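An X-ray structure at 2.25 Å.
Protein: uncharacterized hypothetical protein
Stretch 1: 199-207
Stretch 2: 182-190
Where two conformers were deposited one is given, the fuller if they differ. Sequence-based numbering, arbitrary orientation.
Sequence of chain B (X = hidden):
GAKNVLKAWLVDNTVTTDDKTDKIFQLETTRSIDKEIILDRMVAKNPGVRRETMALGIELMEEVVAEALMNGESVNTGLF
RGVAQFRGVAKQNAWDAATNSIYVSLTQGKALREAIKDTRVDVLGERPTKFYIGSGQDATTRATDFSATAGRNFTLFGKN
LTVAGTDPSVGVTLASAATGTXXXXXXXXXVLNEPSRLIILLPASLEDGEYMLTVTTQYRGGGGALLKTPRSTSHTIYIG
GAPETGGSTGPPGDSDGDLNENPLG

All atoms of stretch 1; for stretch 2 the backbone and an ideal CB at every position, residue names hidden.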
ATOM      1  N   ILE B 199       8.735  20.736   7.633  1.00 34.80           N
ATOM      2  CA  ILE B 199       8.102  19.782   8.532  1.00 33.05           C
ATOM      3  C   ILE B 199       6.908  20.499   9.143  1.00 36.29           C
ATOM      4  O   ILE B 199       7.045  21.584   9.728  1.00 37.38           O
ATOM      5  CB  ILE B 199       9.021  19.121   9.594  1.00 36.49           C
ATOM      6  CG1 ILE B 199      10.217  18.414   8.895  1.00 37.16           C
ATOM      7  CG2 ILE B 199       8.192  18.106  10.441  1.00 35.12           C
ATOM      8  CD1 ILE B 199      11.278  17.815   9.803  1.00 42.93           C
ATOM      9  N   ILE B 200       5.726  19.926   8.960  1.00 32.50           N
ATOM     10  CA  ILE B 200       4.516  20.534   9.499  1.00 33.64           C
ATOM     11  C   ILE B 200       3.822  19.546  10.407  1.00 36.86           C
ATOM     12  O   ILE B 200       4.059  18.351  10.308  1.00 35.87           O
ATOM     13  CB  ILE B 200       3.535  21.065   8.367  1.00 36.83           C
ATOM     14  CG1 ILE B 200       3.007  19.920   7.466  1.00 36.99           C
ATOM     15  CG2 ILE B 200       4.188  22.192   7.546  1.00 37.75           C
ATOM     16  CD1 ILE B 200       1.828  20.229   6.533  1.00 47.34           C
ATOM     17  N   LEU B 201       2.974  20.059  11.304  1.00 34.58           N
ATOM     18  CA  LEU B 201       2.063  19.271  12.137  1.00 32.65           C
ATOM     19  C   LEU B 201       0.691  19.443  11.548  1.00 36.33           C
ATOM     20  O   LEU B 201       0.243  20.567  11.425  1.00 36.40           O
ATOM     21  CB  LEU B 201       2.084  19.668  13.635  1.00 32.05           C
ATOM     22  CG  LEU B 201       1.160  18.790  14.547  1.00 33.96           C
ATOM     23  CD1 LEU B 201       1.560  17.322  14.515  1.00 31.24           C
ATOM     24  CD2 LEU B 201       1.212  19.250  15.987  1.00 33.53           C
ATOM     25  N   LEU B 202       0.051  18.372  11.115  1.00 35.34           N
ATOM     26  CA  LEU B 202      -1.283  18.480  10.517  1.00 35.81           C
ATOM     27  C   LEU B 202      -2.367  18.582  11.589  1.00 39.69           C
ATOM     28  O   LEU B 202      -2.300  17.823  12.544  1.00 39.43           O
ATOM     29  CB  LEU B 202      -1.575  17.261   9.605  1.00 35.05           C
ATOM     30  CG  LEU B 202      -0.770  17.142   8.310  1.00 38.86           C
ATOM     31  CD1 LEU B 202      -0.914  15.755   7.708  1.00 37.50           C
ATOM     32  CD2 LEU B 202      -1.178  18.212   7.308  1.00 41.69           C
ATOM     33  N   PRO B 203      -3.388  19.465  11.467  1.00 38.06           N
ATOM     34  CA  PRO B 203      -4.485  19.461  12.477  1.00 38.44           C
ATOM     35  C   PRO B 203      -5.198  18.094  12.551  1.00 42.03           C
ATOM     36  O   PRO B 203      -5.301  17.377  11.546  1.00 40.40           O
ATOM     37  CB  PRO B 203      -5.454  20.554  11.984  1.00 40.41           C
ATOM     38  CG  PRO B 203      -4.695  21.325  10.951  1.00 44.77           C
ATOM     39  CD  PRO B 203      -3.650  20.430  10.378  1.00 39.81           C
ATOM     40  N   ALA B 204      -5.679  17.747  13.753  1.00 40.53           N
ATOM     41  CA  ALA B 204      -6.327  16.475  14.071  1.00 41.34           C
ATOM     42  C   ALA B 204      -7.759  16.376  13.551  1.00 46.02           C
ATOM     43  O   ALA B 204      -8.223  15.274  13.268  1.00 46.10           O
ATOM     44  CB  ALA B 204      -6.325  16.269  15.582  1.00 42.62           C
ATOM     45  N   SER B 205      -8.433  17.510  13.399  1.00 43.10           N
ATOM     46  CA  SER B 205      -9.840  17.631  13.001  1.00 44.13           C
ATOM     47  C   SER B 205     -10.104  17.438  11.482  1.00 47.81           C
ATOM     48  O   SER B 205     -11.271  17.455  11.085  1.00 48.55           O
ATOM     49  CB  SER B 205     -10.378  19.003  13.420  1.00 47.80           C
ATOM     50  OG  SER B 205      -9.544  20.030  12.908  1.00 60.08           O
ATOM     51  N   LEU B 206      -9.056  17.252  10.648  1.00 42.13           N
ATOM     52  CA  LEU B 206      -9.218  17.065   9.206  1.00 40.12           C
ATOM     53  C   LEU B 206      -9.942  15.768   8.891  1.00 45.24           C
ATOM     54  O   LEU B 206      -9.549  14.697   9.364  1.00 44.68           O
ATOM     55  CB  LEU B 206      -7.865  17.073   8.476  1.00 39.07           C
ATOM     56  CG  LEU B 206      -7.082  18.383   8.440  1.00 42.15           C
ATOM     57  CD1 LEU B 206      -5.629  18.116   8.151  1.00 41.75           C
ATOM     58  CD2 LEU B 206      -7.675  19.351   7.438  1.00 41.97           C
ATOM     59  N   GLU B 207     -11.001  15.880   8.082  1.00 43.03           N
ATOM     60  CA  GLU B 207     -11.807  14.766   7.605  1.00 42.55           C
ATOM     61  C   GLU B 207     -11.015  14.005   6.550  1.00 44.31           C
ATOM     62  O   GLU B 207     -10.273  14.640   5.790  1.00 45.93           O
ATOM     63  CB  GLU B 207     -13.137  15.318   7.047  1.00 44.74           C
ATOM     64  CG  GLU B 207     -14.073  14.342   6.328  1.00 57.68           C
ATOM     65  CD  GLU B 207     -14.553  13.081   7.031  1.00 78.80           C
ATOM     66  OE1 GLU B 207     -14.352  12.937   8.260  1.00 72.32           O
ATOM     67  OE2 GLU B 207     -15.116  12.215   6.327  1.00 69.96           O
ATOM     68  N   UNK B 182     -11.027  25.534   2.922  1.00 37.91           N
ATOM     69  CA  UNK B 182      -9.603  25.764   3.130  1.00 37.51           C
ATOM     70  C   UNK B 182      -9.330  25.785   4.643  1.00 42.58           C
ATOM     71  O   UNK B 182     -10.048  26.441   5.393  1.00 43.30           O
ATOM     72  CB  UNK B 182      -9.155  27.069   2.468  1.00 37.51           C
ATOM     73  N   UNK B 183      -8.310  25.037   5.070  1.00 39.36           N
ATOM     74  CA  UNK B 183      -7.828  24.988   6.449  1.00 39.56           C
ATOM     75  C   UNK B 183      -6.434  25.566   6.441  1.00 45.25           C
ATOM     76  O   UNK B 183      -5.551  25.000   5.793  1.00 45.23           O
ATOM     77  CB  UNK B 183      -7.843  23.568   7.018  1.00 39.56           C
ATOM     78  N   UNK B 184      -6.211  26.668   7.143  1.00 43.13           N
ATOM     79  CA  UNK B 184      -4.867  27.171   7.209  1.00 43.52           C
ATOM     80  C   UNK B 184      -4.180  26.590   8.442  1.00 49.18           C
ATOM     81  O   UNK B 184      -4.717  26.642   9.547  1.00 51.67           O
ATOM     82  CB  UNK B 184      -4.859  28.701   7.236  1.00 43.52           C
ATOM     83  N   UNK B 185      -2.998  26.026   8.242  1.00 44.17           N
ATOM     84  CA  UNK B 185      -2.157  25.512   9.308  1.00 43.74           C
ATOM     85  C   UNK B 185      -1.550  26.729  10.029  1.00 47.85           C
ATOM     86  O   UNK B 185      -1.014  27.629   9.371  1.00 46.30           O
ATOM     87  CB  UNK B 185      -1.077  24.574   8.766  1.00 43.74           C
ATOM     88  N   UNK B 186      -1.648  26.768  11.371  1.00 46.11           N
ATOM     89  CA  UNK B 186      -1.049  27.855  12.152  1.00 47.70           C
ATOM     90  C   UNK B 186       0.457  27.850  11.898  1.00 49.98           C
ATOM     91  O   UNK B 186       1.064  26.779  11.817  1.00 46.84           O
ATOM     92  CB  UNK B 186      -1.355  27.706  13.644  1.00 47.70           C
ATOM     93  N   UNK B 187       1.044  29.038  11.713  1.00 47.77           N
ATOM     94  CA  UNK B 187       2.463  29.207  11.415  1.00 48.45           C
ATOM     95  C   UNK B 187       3.368  28.554  12.449  1.00 51.73           C
ATOM     96  O   UNK B 187       4.468  28.153  12.073  1.00 51.03           O
ATOM     97  CB  UNK B 187       2.798  30.697  11.314  1.00 48.45           C
ATOM     98  N   UNK B 188       2.907  28.403  13.723  1.00 47.91           N
ATOM     99  CA  UNK B 188       3.719  27.768  14.771  1.00 47.91           C
ATOM    100  C   UNK B 188       3.752  26.227  14.568  1.00 50.16           C
ATOM    101  O   UNK B 188       4.638  25.574  15.132  1.00 50.16           O
ATOM    102  CB  UNK B 188       3.162  28.114  16.153  1.00 47.91           C
ATOM    103  N   UNK B 189       2.813  25.671  13.727  1.00 43.55           N
ATOM    104  CA  UNK B 189       2.764  24.242  13.429  0.70 43.11           C
ATOM    105  C   UNK B 189       3.704  23.921  12.255  1.00 43.32           C
ATOM    106  O   UNK B 189       3.751  22.788  11.776  1.00 40.35           O
ATOM    107  CB  UNK B 189       1.332  23.809  13.108  0.70 43.11           C
ATOM    108  N   UNK B 190       4.487  24.930  11.818  1.00 39.67           N
ATOM    109  CA  UNK B 190       5.559  24.774  10.843  1.00 40.27           C
ATOM    110  C   UNK B 190       6.764  24.554  11.763  1.00 44.54           C
ATOM    111  O   UNK B 190       7.161  25.488  12.451  1.00 43.94           O
ATOM    112  CB  UNK B 190       5.713  25.966   9.897  1.00 40.27           C
TER

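Position 182 has extended backbone angles, and its ideal CB has nothing of stretch 1 within 5.5 Å. Stretch 1 sets no limit here. A beta-branched residue would suit a strand, but many others would do. The deposited residue is Val182, with chi1 in t; it makes no contact with stretch 1.

Position 183 is also extended, and its CA-to-CB bond points toward stretch 1. The ideal CB lies 4.2 Å from Leu206 CD2, and the ring of Pro203 is close by. The surface offered is apolar and near, so a small or medium side chain fits: Val, Thr, Ala or perhaps Ile. The residue is Thr183. Its methyl CG2 sits 4.2 Å from Pro203 CG. Its OG1 lies 3.9 Å from Leu206 CD2, a simple packing contact that gives the hydroxyl no polar partner.

At position 184 the strand alternation turns CB away from stretch 1. Open space on this side admits a long or polar residue as readily as a short one. It is Lys184, fully extended with all four chi angles in t. Its NZ is hydrogen-bonded elsewhere in the structure.

Position 185 points toward stretch 1 again. The ideal CB is 5.0 Å from Leu201 O and 5.1 Å from Pro203 CD, which leaves room for further atoms. Beyond it lie the side chains of Ile200 and Leu202. Stretch 1 offers mostly carbon, so Ile, Leu, Met or Val would be expected. The residue is Ile185, chi1 m and chi2 t. CD1 reaches Ile200 CD1 at 3.8 Å and Leu202 CD2 at 4.3 Å. CG1 packs on Pro203 CD at 3.9 Å. This residue thus joins three side chains of stretch 1.

Positions 186, 187 and 188 carry the chain through a turn, with no atom of stretch 1 within 5.5 Å of any ideal CB. Polar residues such as Asp, Asn or Ser would suit them. The deposited residues are Asp186, Asn187 and Asp188. Asp186 OD1 accepts a hydrogen bond from Asp188 N (3.1 Å). The backbone Asp186 O accepts another from the backbone N of position 189 (2.8 Å). Asn187 and Asp188 begin the 3-10 segment and leave stretch 1 untouched.

Position 189 closes that segment. Its O accepts a hydrogen bond from Leu201 N (2.9 Å) and receives a CA-H...O contact from Ile200 CA (3.3 Å). These use backbone atoms, so they say little about the side chain. CB points toward stretch 1, 3.8 Å from Leu201 O, and the Leu201 side chain lies alongside. A flexible apolar residue, Met or Leu, would suit. It is Met189, present as selenomethionine; SE meets Leu201 CD2 at 3.8 Å.

Position 190 pairs with Ile200 in an antiparallel, non-hydrogen-bonded bridge, CA to CA 4.6 Å. Both side chains lie on the same sheet face, and the ideal CB is 4.7 Å from Ile200 CG2. Ile, Val or Leu would fit. Ile190 places CG1 4.2 Å from Ile200 CG2.

Stretch 2, residues 182-190: VTKIDNDMI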
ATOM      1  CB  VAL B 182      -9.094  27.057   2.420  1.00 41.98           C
ATOM      2  CG1 VAL B 182      -7.615  27.286   2.693  1.00 41.97           C
ATOM      3  CG2 VAL B 182      -9.346  27.006   0.906  1.00 41.49           C
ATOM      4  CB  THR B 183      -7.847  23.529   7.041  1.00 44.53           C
ATOM      5  OG1 THR B 183      -9.149  22.955   6.982  1.00 44.33           O
ATOM      6  CG2 THR B 183      -7.313  23.458   8.486  1.00 42.51           C
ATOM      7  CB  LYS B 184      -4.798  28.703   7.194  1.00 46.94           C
ATOM      8  CG  LYS B 184      -3.345  29.183   7.019  1.00 48.35           C
ATOM      9  CD  LYS B 184      -3.246  30.636   6.704  1.00 59.17           C
ATOM     10  CE  LYS B 184      -1.807  31.053   6.678  1.00 75.57           C
ATOM     11  NZ  LYS B 184      -1.678  32.524   6.604  1.00 90.76           N
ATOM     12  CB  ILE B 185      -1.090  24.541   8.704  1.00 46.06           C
ATOM     13  CG1 ILE B 185      -1.755  23.194   8.321  1.00 45.47           C
ATOM     14  CG2 ILE B 185       0.131  24.340   9.634  1.00 44.91           C
ATOM     15  CD1 ILE B 185      -1.135  22.516   7.202  1.00 50.21           C
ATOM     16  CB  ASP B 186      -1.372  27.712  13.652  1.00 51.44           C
ATOM     17  CG  ASP B 186      -1.061  28.949  14.504  1.00 74.61           C
ATOM     18  OD1 ASP B 186       0.102  29.424  14.474  1.00 77.45           O
ATOM     19  OD2 ASP B 186      -1.958  29.396  15.251  1.00 85.90           O
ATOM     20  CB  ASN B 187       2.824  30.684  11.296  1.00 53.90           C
ATOM     21  CG  ASN B 187       2.462  31.301   9.965  1.00 72.67           C
ATOM     22  OD1 ASN B 187       2.234  30.621   8.950  1.00 57.93           O
ATOM     23  ND2 ASN B 187       2.458  32.617   9.932  1.00 70.07           N
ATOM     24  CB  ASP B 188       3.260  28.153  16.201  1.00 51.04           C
ATOM     25  CG  ASP B 188       1.887  27.708  16.703  1.00 66.81           C
ATOM     26  OD1 ASP B 188       1.134  27.076  15.924  1.00 67.01           O
ATOM     27  OD2 ASP B 188       1.570  27.987  17.882  1.00 74.45           O
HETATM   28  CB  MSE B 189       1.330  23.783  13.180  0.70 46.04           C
HETATM   29  CG  MSE B 189       0.429  24.050  14.379  0.70 56.20           C
HETATM   30 SE   MSE B 189       0.915  23.013  15.972  0.53 67.46          SE
HETATM   31  CE  MSE B 189       2.338  24.077  16.915  0.70 64.91           C
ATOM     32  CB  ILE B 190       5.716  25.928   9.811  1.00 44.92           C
ATOM     33  CG1 ILE B 190       4.419  26.122   8.960  1.00 45.18           C
ATOM     34  CG2 ILE B 190       6.964  25.670   8.921  1.00 44.68           C
ATOM     35  CD1 ILE B 190       4.334  27.484   8.206  1.00 53.05           C
TER
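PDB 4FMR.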